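Local coordinates for protein filamentous hemagglutinin (Bordetella pertussis, PDB 1RWR) that serves as a secreted adhesin whose N-terminal beta-helical domain probably directs its export across the outer membrane by two-partner secretion, at residues 5-13 with 19-27; 46-54 with 63-73. All coordinates share one frame; numbering follows the deposited sequence.

Contact 1: 5-13 with 19-27; sequences PQGQTQVLQ and PVVNIADPN
Leu-12 and Asn-22, the two residues with most surface buried here, meet on one face of a short antiparallel hairpin. They are not directly paired: Leu-12 faces Val-20 and Asn-22 faces Gln-10, so the contact runs diagonally, Leu-12 CD1 lying 3.7 Å from Asn-22 ND2. With CG of Asn-22 anti to the carbonyl carbon (chi1 -78°), its amide nitrogen comes against the isobutyl group, while OD1 accepts a hydrogen bond from Asn-49. Two hydrogen-bonded pairs hold the backbones together. Leu-12 N gives a bond of 2.8 Å to Val-20 O, and Val-20 N returns one to Leu-12 O; Gln-10 and Asn-22 also exchange two hydrogen bonds, that from Asn-22 N more bent. On the other face the non-hydrogen-bonded pair Val-11 and Val-21 brings CG2 to CG2 at 4.3 Å, and Thr-9 CG2 packs 3.8 Å from Val-21 CG1. Thr-9 OG1 and Ala-24 N share Asn-34 OD1 as a partner, which ties both segments to strand 31-36 just where their pairing has ended. Strand 10-12 is an outermost strand of its sheet within the chain; strand 20-22 lies between it and strand 45-50, with which it runs parallel at the N-terminal end of the beta-helix.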
loop_
_atom_site.group_PDB
_atom_site.type_symbol
_atom_site.label_atom_id
_atom_site.label_comp_id
_atom_site.label_asym_id
_atom_site.label_seq_id
_atom_site.Cartn_x
_atom_site.Cartn_y
_atom_site.Cartn_z
ATOM N N PRO A 5 -16.052 4.565 -12.965
ATOM C CA PRO A 5 -16.494 3.331 -12.317
ATOM C C PRO A 5 -17.173 2.370 -13.271
ATOM O O PRO A 5 -17.574 2.743 -14.419
ATOM C CB PRO A 5 -17.513 3.823 -11.294
ATOM C CG PRO A 5 -18.131 5.038 -11.947
ATOM C CD PRO A 5 -16.992 5.686 -12.719
ATOM N N GLN A 6 -17.324 1.154 -12.766
ATOM C CA GLN A 6 -18.078 0.088 -13.418
ATOM C C GLN A 6 -19.069 -0.526 -12.435
ATOM O O GLN A 6 -18.935 -0.359 -11.225
ATOM C CB GLN A 6 -17.121 -0.980 -13.930
ATOM C CG GLN A 6 -16.244 -0.446 -15.088
ATOM C CD GLN A 6 -15.115 -1.342 -15.524
ATOM O OE1 GLN A 6 -14.702 -1.290 -16.699
ATOM N NE2 GLN A 6 -14.609 -2.145 -14.645
ATOM N N GLY A 7 -20.106 -1.168 -12.968
ATOM C CA GLY A 7 -21.104 -1.870 -12.168
ATOM C C GLY A 7 -21.935 -0.941 -11.307
ATOM O O GLY A 7 -22.363 0.111 -11.754
ATOM N N GLN A 8 -22.151 -1.316 -10.047
ATOM C CA GLN A 8 -23.032 -0.523 -9.164
ATOM C C GLN A 8 -22.320 0.722 -8.615
ATOM O O GLN A 8 -22.972 1.682 -8.155
ATOM C CB GLN A 8 -23.593 -1.385 -8.026
ATOM C CG GLN A 8 -24.551 -0.653 -7.115
ATOM C CD GLN A 8 -25.055 -1.423 -5.854
ATOM O OE1 GLN A 8 -26.288 -1.425 -5.584
ATOM N NE2 GLN A 8 -24.128 -1.974 -5.049
ATOM N N THR A 9 -20.979 0.707 -8.650
ATOM C CA THR A 9 -20.201 1.853 -8.173
ATOM C C THR A 9 -20.552 3.137 -8.946
ATOM O O THR A 9 -20.606 3.124 -10.180
ATOM C CB THR A 9 -18.692 1.547 -8.282
ATOM O OG1 THR A 9 -18.411 0.324 -7.625
ATOM C CG2 THR A 9 -17.857 2.600 -7.542
ATOM N N GLN A 10 -20.821 4.219 -8.230
ATOM C CA GLN A 10 -20.988 5.519 -8.850
ATOM C C GLN A 10 -20.005 6.514 -8.301
ATOM O O GLN A 10 -19.510 6.360 -7.174
ATOM C CB GLN A 10 -22.424 6.032 -8.660
ATOM C CG GLN A 10 -23.507 5.065 -9.175
ATOM C CD GLN A 10 -23.608 4.917 -10.729
ATOM O OE1 GLN A 10 -23.264 5.822 -11.485
ATOM N NE2 GLN A 10 -24.142 3.774 -11.180
ATOM N N VAL A 11 -19.669 7.515 -9.111
ATOM C CA VAL A 11 -18.793 8.600 -8.674
ATOM C C VAL A 11 -19.520 9.922 -8.902
ATOM O O VAL A 11 -19.932 10.219 -10.030
ATOM C CB VAL A 11 -17.434 8.630 -9.443
ATOM C CG1 VAL A 11 -16.623 9.825 -9.027
ATOM C CG2 VAL A 11 -16.639 7.380 -9.186
ATOM N N LEU A 12 -19.694 10.689 -7.826
ATOM C CA LEU A 12 -20.229 12.020 -7.899
ATOM C C LEU A 12 -19.054 12.971 -8.011
ATOM O O LEU A 12 -18.234 13.115 -7.099
ATOM C CB LEU A 12 -21.093 12.315 -6.666
ATOM C CG LEU A 12 -22.215 11.313 -6.430
ATOM C CD1 LEU A 12 -22.952 11.662 -5.105
ATOM C CD2 LEU A 12 -23.170 11.351 -7.610
ATOM N N GLN A 13 -18.975 13.586 -9.190
ATOM C CA GLN A 13 -17.877 14.460 -9.579
ATOM C C GLN A 13 -18.393 15.446 -10.632
ATOM O O GLN A 13 -19.485 15.315 -11.165
ATOM C CB GLN A 13 -16.697 13.661 -10.152
ATOM C CG GLN A 13 -17.008 12.813 -11.400
ATOM C CD GLN A 13 -15.864 11.853 -11.737
ATOM O OE1 GLN A 13 -14.707 12.155 -11.426
ATOM N NE2 GLN A 13 -16.178 10.712 -12.371
ATOM N N PRO A 19 -14.333 14.513 -5.622
ATOM C CA PRO A 19 -15.138 13.344 -6.005
ATOM C C PRO A 19 -15.546 12.461 -4.830
ATOM O O PRO A 19 -14.779 12.348 -3.888
ATOM C CB PRO A 19 -14.234 12.548 -6.968
ATOM C CG PRO A 19 -12.926 13.101 -6.840
ATOM C CD PRO A 19 -12.991 14.486 -6.207
ATOM N N VAL A 20 -16.766 11.923 -4.903
ATOM C CA VAL A 20 -17.336 11.056 -3.893
ATOM C C VAL A 20 -17.603 9.734 -4.605
ATOM O O VAL A 20 -18.324 9.704 -5.607
ATOM C CB VAL A 20 -18.659 11.595 -3.316
ATOM C CG1 VAL A 20 -19.336 10.549 -2.423
ATOM C CG2 VAL A 20 -18.456 12.897 -2.585
ATOM N N VAL A 21 -17.013 8.657 -4.097
ATOM C CA VAL A 21 -17.247 7.329 -4.612
ATOM C C VAL A 21 -18.351 6.704 -3.792
ATOM O O VAL A 21 -18.152 6.413 -2.600
ATOM C CB VAL A 21 -15.981 6.444 -4.526
ATOM C CG1 VAL A 21 -16.278 5.065 -5.058
ATOM C CG2 VAL A 21 -14.825 7.078 -5.287
ATOM N N ASN A 22 -19.524 6.543 -4.416
ATOM C CA ASN A 22 -20.584 5.715 -3.855
ATOM C C ASN A 22 -20.255 4.247 -4.145
ATOM O O ASN A 22 -20.655 3.682 -5.153
ATOM C CB ASN A 22 -21.963 6.129 -4.387
ATOM C CG ASN A 22 -22.491 7.356 -3.702
ATOM O OD1 ASN A 22 -22.074 7.678 -2.596
ATOM N ND2 ASN A 22 -23.414 8.084 -4.372
ATOM N N ILE A 23 -19.493 3.666 -3.218
ATOM C CA ILE A 23 -19.034 2.305 -3.293
ATOM C C ILE A 23 -20.220 1.333 -3.377
ATOM O O ILE A 23 -21.329 1.662 -2.941
ATOM C CB ILE A 23 -18.148 1.946 -2.064
ATOM C CG1 ILE A 23 -18.886 2.133 -0.725
ATOM C CG2 ILE A 23 -16.869 2.794 -2.028
ATOM C CD1 ILE A 23 -18.124 1.481 0.464
ATOM N N ALA A 24 -19.950 0.156 -3.926
ATOM C CA ALA A 24 -20.899 -0.937 -4.008
ATOM C C ALA A 24 -21.260 -1.476 -2.646
ATOM O O ALA A 24 -20.457 -1.470 -1.702
ATOM C CB ALA A 24 -20.332 -2.063 -4.898
ATOM N N ASP A 25 -22.484 -1.980 -2.537
ATOM C CA ASP A 25 -22.899 -2.642 -1.291
ATOM C C ASP A 25 -21.913 -3.768 -0.983
ATOM O O ASP A 25 -21.582 -4.548 -1.880
ATOM C CB ASP A 25 -24.316 -3.189 -1.462
ATOM C CG ASP A 25 -25.026 -3.429 -0.170
ATOM O OD1 ASP A 25 -24.639 -2.833 0.863
ATOM O OD2 ASP A 25 -26.025 -4.211 -0.130
ATOM N N PRO A 26 -21.394 -3.863 0.238
ATOM C CA PRO A 26 -20.464 -4.940 0.568
ATOM C C PRO A 26 -21.119 -6.303 0.587
ATOM O O PRO A 26 -22.348 -6.435 0.766
ATOM C CB PRO A 26 -19.969 -4.599 1.984
ATOM C CG PRO A 26 -20.993 -3.729 2.539
ATOM C CD PRO A 26 -21.545 -2.913 1.365
ATOM N N ASN A 27 -20.290 -7.316 0.424
ATOM C CA ASN A 27 -20.748 -8.690 0.542
ATOM C C ASN A 27 -20.920 -9.060 1.997
ATOM O O ASN A 27 -20.746 -8.206 2.876
ATOM C CB ASN A 27 -19.809 -9.690 -0.194
ATOM C CG ASN A 27 -18.370 -9.690 0.349
ATOM O OD1 ASN A 27 -18.137 -9.472 1.560
ATOM N ND2 ASN A 27 -17.401 -9.977 -0.532
#

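Contact 2: 46-54 with 63-73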
loop_
_atom_site.group_PDB
_atom_site.type_symbol
_atom_site.label_atom_id
_atom_site.label_comp_id
_atom_site.label_asym_id
_atom_site.label_seq_id
_atom_site.Cartn_x
_atom_site.Cartn_y
_atom_site.Cartn_z
ATOM N N VAL A 46 -10.079 12.223 -2.459
ATOM C CA VAL A 46 -11.312 11.550 -2.834
ATOM C C VAL A 46 -12.008 11.122 -1.546
ATOM O O VAL A 46 -11.338 10.826 -0.563
ATOM C CB VAL A 46 -11.074 10.285 -3.749
ATOM C CG1 VAL A 46 -10.242 9.184 -3.087
ATOM C CG2 VAL A 46 -12.368 9.713 -4.269
ATOM N N VAL A 47 -13.329 11.085 -1.581
ATOM C CA VAL A 47 -14.096 10.594 -0.452
ATOM C C VAL A 47 -14.763 9.270 -0.842
ATOM O O VAL A 47 -15.548 9.236 -1.801
ATOM C CB VAL A 47 -15.157 11.624 -0.032
ATOM C CG1 VAL A 47 -16.049 11.081 1.118
ATOM C CG2 VAL A 47 -14.479 12.894 0.357
ATOM N N PHE A 48 -14.515 8.221 -0.062
ATOM C CA PHE A 48 -15.226 6.971 -0.199
ATOM C C PHE A 48 -16.455 7.017 0.695
ATOM O O PHE A 48 -16.344 7.220 1.894
ATOM C CB PHE A 48 -14.360 5.777 0.215
ATOM C CG PHE A 48 -13.230 5.519 -0.707
ATOM C CD1 PHE A 48 -13.411 4.774 -1.848
ATOM C CD2 PHE A 48 -11.979 6.066 -0.430
ATOM C CE1 PHE A 48 -12.317 4.535 -2.711
ATOM C CE2 PHE A 48 -10.933 5.854 -1.269
ATOM C CZ PHE A 48 -11.092 5.088 -2.408
ATOM N N ASN A 49 -17.629 6.834 0.112
ATOM C CA ASN A 49 -18.871 7.034 0.873
ATOM C C ASN A 49 -19.311 5.747 1.529
ATOM O O ASN A 49 -19.974 4.937 0.922
ATOM C CB ASN A 49 -19.986 7.630 -0.008
ATOM C CG ASN A 49 -21.211 8.072 0.800
ATOM O OD1 ASN A 49 -21.328 7.781 2.003
ATOM N ND2 ASN A 49 -22.145 8.756 0.133
ATOM N N ASN A 50 -18.939 5.581 2.797
ATOM C CA ASN A 50 -19.365 4.425 3.589
ATOM C C ASN A 50 -20.409 4.842 4.634
ATOM O O ASN A 50 -20.415 4.331 5.783
ATOM C CB ASN A 50 -18.153 3.813 4.275
ATOM C CG ASN A 50 -18.316 2.342 4.632
ATOM O OD1 ASN A 50 -19.110 1.595 4.046
ATOM N ND2 ASN A 50 -17.469 1.894 5.565
ATOM N N GLY A 51 -21.266 5.781 4.226
ATOM C CA GLY A 51 -22.228 6.410 5.109
ATOM C C GLY A 51 -23.644 5.914 4.880
ATOM O O GLY A 51 -24.077 5.782 3.762
ATOM N N LEU A 52 -24.334 5.590 5.966
ATOM C CA LEU A 52 -25.776 5.306 5.939
ATOM C C LEU A 52 -26.631 6.529 6.229
ATOM O O LEU A 52 -27.862 6.478 6.065
ATOM C CB LEU A 52 -26.091 4.203 6.954
ATOM C CG LEU A 52 -25.439 2.848 6.732
ATOM C CD1 LEU A 52 -25.851 1.875 7.836
ATOM C CD2 LEU A 52 -25.747 2.233 5.380
ATOM N N THR A 53 -25.988 7.617 6.637
ATOM C CA THR A 53 -26.650 8.876 6.909
ATOM C C THR A 53 -25.952 10.015 6.205
ATOM O O THR A 53 -24.756 9.943 5.897
ATOM C CB THR A 53 -26.660 9.157 8.411
ATOM O OG1 THR A 53 -25.322 9.257 8.908
ATOM C CG2 THR A 53 -27.270 7.963 9.176
ATOM N N ASP A 54 -26.700 11.083 5.985
ATOM C CA ASP A 54 -26.165 12.292 5.383
ATOM C C ASP A 54 -25.220 12.958 6.378
ATOM O O ASP A 54 -25.377 12.846 7.603
ATOM C CB ASP A 54 -27.292 13.276 5.040
ATOM C CG ASP A 54 -28.277 12.755 3.996
ATOM O OD1 ASP A 54 -28.172 11.615 3.498
ATOM O OD2 ASP A 54 -29.218 13.475 3.611
ATOM N N LEU A 63 -22.331 15.681 1.992
ATOM C CA LEU A 63 -22.746 14.634 1.093
ATOM C C LEU A 63 -23.875 13.851 1.707
ATOM O O LEU A 63 -24.058 13.855 2.915
ATOM C CB LEU A 63 -21.571 13.699 0.748
ATOM C CG LEU A 63 -21.120 12.683 1.810
ATOM C CD1 LEU A 63 -19.967 11.784 1.265
ATOM C CD2 LEU A 63 -20.678 13.352 3.099
ATOM N N THR A 64 -24.618 13.156 0.863
ATOM C CA THR A 64 -25.722 12.338 1.330
ATOM C C THR A 64 -25.276 10.905 1.509
ATOM O O THR A 64 -24.230 10.499 1.022
ATOM C CB THR A 64 -26.926 12.406 0.353
ATOM O OG1 THR A 64 -26.535 12.005 -0.948
ATOM C CG2 THR A 64 -27.371 13.840 0.134
ATOM N N LYS A 65 -26.073 10.135 2.222
ATOM C CA LYS A 65 -25.786 8.724 2.382
ATOM C C LYS A 65 -25.610 8.053 1.023
ATOM O O LYS A 65 -26.143 8.505 0.007
ATOM C CB LYS A 65 -26.893 8.050 3.162
ATOM C CG LYS A 65 -28.197 7.975 2.429
ATOM C CD LYS A 65 -29.281 7.418 3.343
ATOM C CE LYS A 65 -29.856 8.491 4.264
ATOM N NZ LYS A 65 -30.376 9.713 3.603
ATOM N N ASN A 66 -24.860 6.958 1.024
ATOM C CA ASN A 66 -24.610 6.176 -0.176
ATOM C C ASN A 66 -25.819 5.297 -0.490
ATOM O O ASN A 66 -26.116 4.358 0.257
ATOM C CB ASN A 66 -23.382 5.315 0.059
ATOM C CG ASN A 66 -23.029 4.461 -1.106
ATOM O OD1 ASN A 66 -23.820 4.283 -2.016
ATOM N ND2 ASN A 66 -21.821 3.908 -1.082
ATOM N N PRO A 67 -26.500 5.570 -1.593
ATOM C CA PRO A 67 -27.746 4.854 -1.884
ATOM C C PRO A 67 -27.569 3.369 -2.173
ATOM O O PRO A 67 -28.563 2.641 -2.117
ATOM C CB PRO A 67 -28.278 5.594 -3.103
ATOM C CG PRO A 67 -27.080 6.105 -3.725
ATOM C CD PRO A 67 -26.195 6.565 -2.636
ATOM N N ASN A 68 -26.338 2.921 -2.457
ATOM C CA ASN A 68 -26.058 1.536 -2.709
ATOM C C ASN A 68 -26.067 0.671 -1.451
ATOM O O ASN A 68 -26.249 -0.541 -1.552
ATOM C CB ASN A 68 -24.680 1.351 -3.376
ATOM C CG ASN A 68 -24.607 1.936 -4.792
ATOM O OD1 ASN A 68 -25.622 2.038 -5.513
ATOM N ND2 ASN A 68 -23.392 2.269 -5.216
ATOM N N LEU A 69 -25.803 1.275 -0.292
ATOM C CA LEU A 69 -25.535 0.522 0.917
ATOM C C LEU A 69 -26.786 0.019 1.636
ATOM O O LEU A 69 -27.713 0.789 1.870
ATOM C CB LEU A 69 -24.729 1.339 1.928
ATOM C CG LEU A 69 -23.346 1.817 1.479
ATOM C CD1 LEU A 69 -22.655 2.635 2.573
ATOM C CD2 LEU A 69 -22.477 0.626 0.939
ATOM N N THR A 70 -26.797 -1.277 1.931
ATOM C CA THR A 70 -27.689 -1.870 2.922
ATOM C C THR A 70 -26.946 -2.135 4.246
ATOM O O THR A 70 -27.573 -2.407 5.284
ATOM C CB THR A 70 -28.310 -3.180 2.421
ATOM O OG1 THR A 70 -27.306 -4.181 2.212
ATOM C CG2 THR A 70 -28.998 -3.004 1.109
ATOM N N ARG A 71 -25.614 -2.084 4.192
ATOM C CA ARG A 71 -24.748 -2.147 5.354
ATOM C C ARG A 71 -23.427 -1.464 4.967
ATOM O O ARG A 71 -23.128 -1.281 3.803
ATOM C CB ARG A 71 -24.450 -3.569 5.815
ATOM C CG ARG A 71 -23.799 -4.456 4.768
ATOM C CD ARG A 71 -24.017 -5.996 5.091
ATOM N NE ARG A 71 -24.093 -6.982 4.001
ATOM C CZ ARG A 71 -24.412 -6.788 2.708
ATOM N NH1 ARG A 71 -24.686 -5.590 2.196
ATOM N NH2 ARG A 71 -24.449 -7.853 1.892
ATOM N N GLN A 72 -22.651 -1.137 5.981
ATOM C CA GLN A 72 -21.362 -0.509 5.774
ATOM C C GLN A 72 -20.280 -1.549 5.537
ATOM O O GLN A 72 -20.311 -2.641 6.091
ATOM C CB GLN A 72 -21.028 0.396 6.960
ATOM C CG GLN A 72 -22.005 1.543 7.115
ATOM C CD GLN A 72 -21.826 2.310 8.384
ATOM O OE1 GLN A 72 -21.830 1.701 9.469
ATOM N NE2 GLN A 72 -21.659 3.653 8.283
ATOM N N ALA A 73 -19.296 -1.169 4.718
ATOM C CA ALA A 73 -18.143 -1.997 4.464
ATOM C C ALA A 73 -17.135 -2.014 5.610
ATOM O O ALA A 73 -16.878 -1.001 6.233
ATOM C CB ALA A 73 -17.435 -1.481 3.165
#
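Asn-49 and Asn-66 both carry CG anti to the backbone N (chi1 -170° and 180°), which sends their side chains past each other in opposite directions, the amide planes 43° apart. Each amide nitrogen thereby reaches a carbonyl of the facing segment: Asn-66 ND2 bonds Asn-49 O at 2.9 Å, in the carbonyl plane, and Asn-49 ND2 meets Thr-64 O almost end-on. Both also reach 19-27, at Ile-23 O and Asn-22 OD1 respectively. Their OD1 atoms turn back on their own chains, accepting from Gly-51 N and Asn-68 N in two Asx turns. Asn-66 N, in turn, donates to Gly-51 O.

Asn-50 uses both ends of its amide on one residue. Its OD1 takes Ala-73 N on a lone pair at 2.9 Å, and its ND2 gives to Ala-73 O at 3.0 Å while also bonding Lys-97 O. Gln-72 NE2 donates to Asn-50 O, and the aliphatic part of Gln-72 lies against Leu-52, CG to CG 3.7 Å. Leu-52 also crosses Leu-69 at about a right angle, with CD2 3.7 Å from Leu-69 CB.

At the exposed end, Lys-65 bends so that NZ forms a salt bridge of 2.9 Å with Asp-54 OD1. The same oxygen accepts Lys-65 N, and the two donors arrive from opposite faces of the carboxylate.

Side-chain amides thus carry most of the bonds between the end of strand 45-50 and the loop after strand 61-63, with one purely backbone bond. The buried amides of Asn-49, Asn-50 and Asn-66 serve backbone groups of either segment, and the lysine charge and backbone N-H would together favour the ionised form of Asp-54.

In the fold
From the N terminus, contact 1 closes first: the chain turns back after strand 10-12, and the hairpin is complete before contact 2 begins. The chain then runs through strand 31-36 into strand 45-50, where contact 2 closes a second excursion, through strand 55-57 and most of strand 61-63. The contacts therefore follow in series, neither enclosing nor crossing the other, with centres about 9 Å apart. Strands 20-22 and 45-50 join them as parallel neighbours, Val-21 N lying 2.8 Å from Val-47 O. Farther along, Asp-25 OD2 is hydrogen-bonded to Thr-70 OG1 and forms a salt bridge with Arg-71, binding the hairpin's outgoing chain to the loop that leads into strand 75-80.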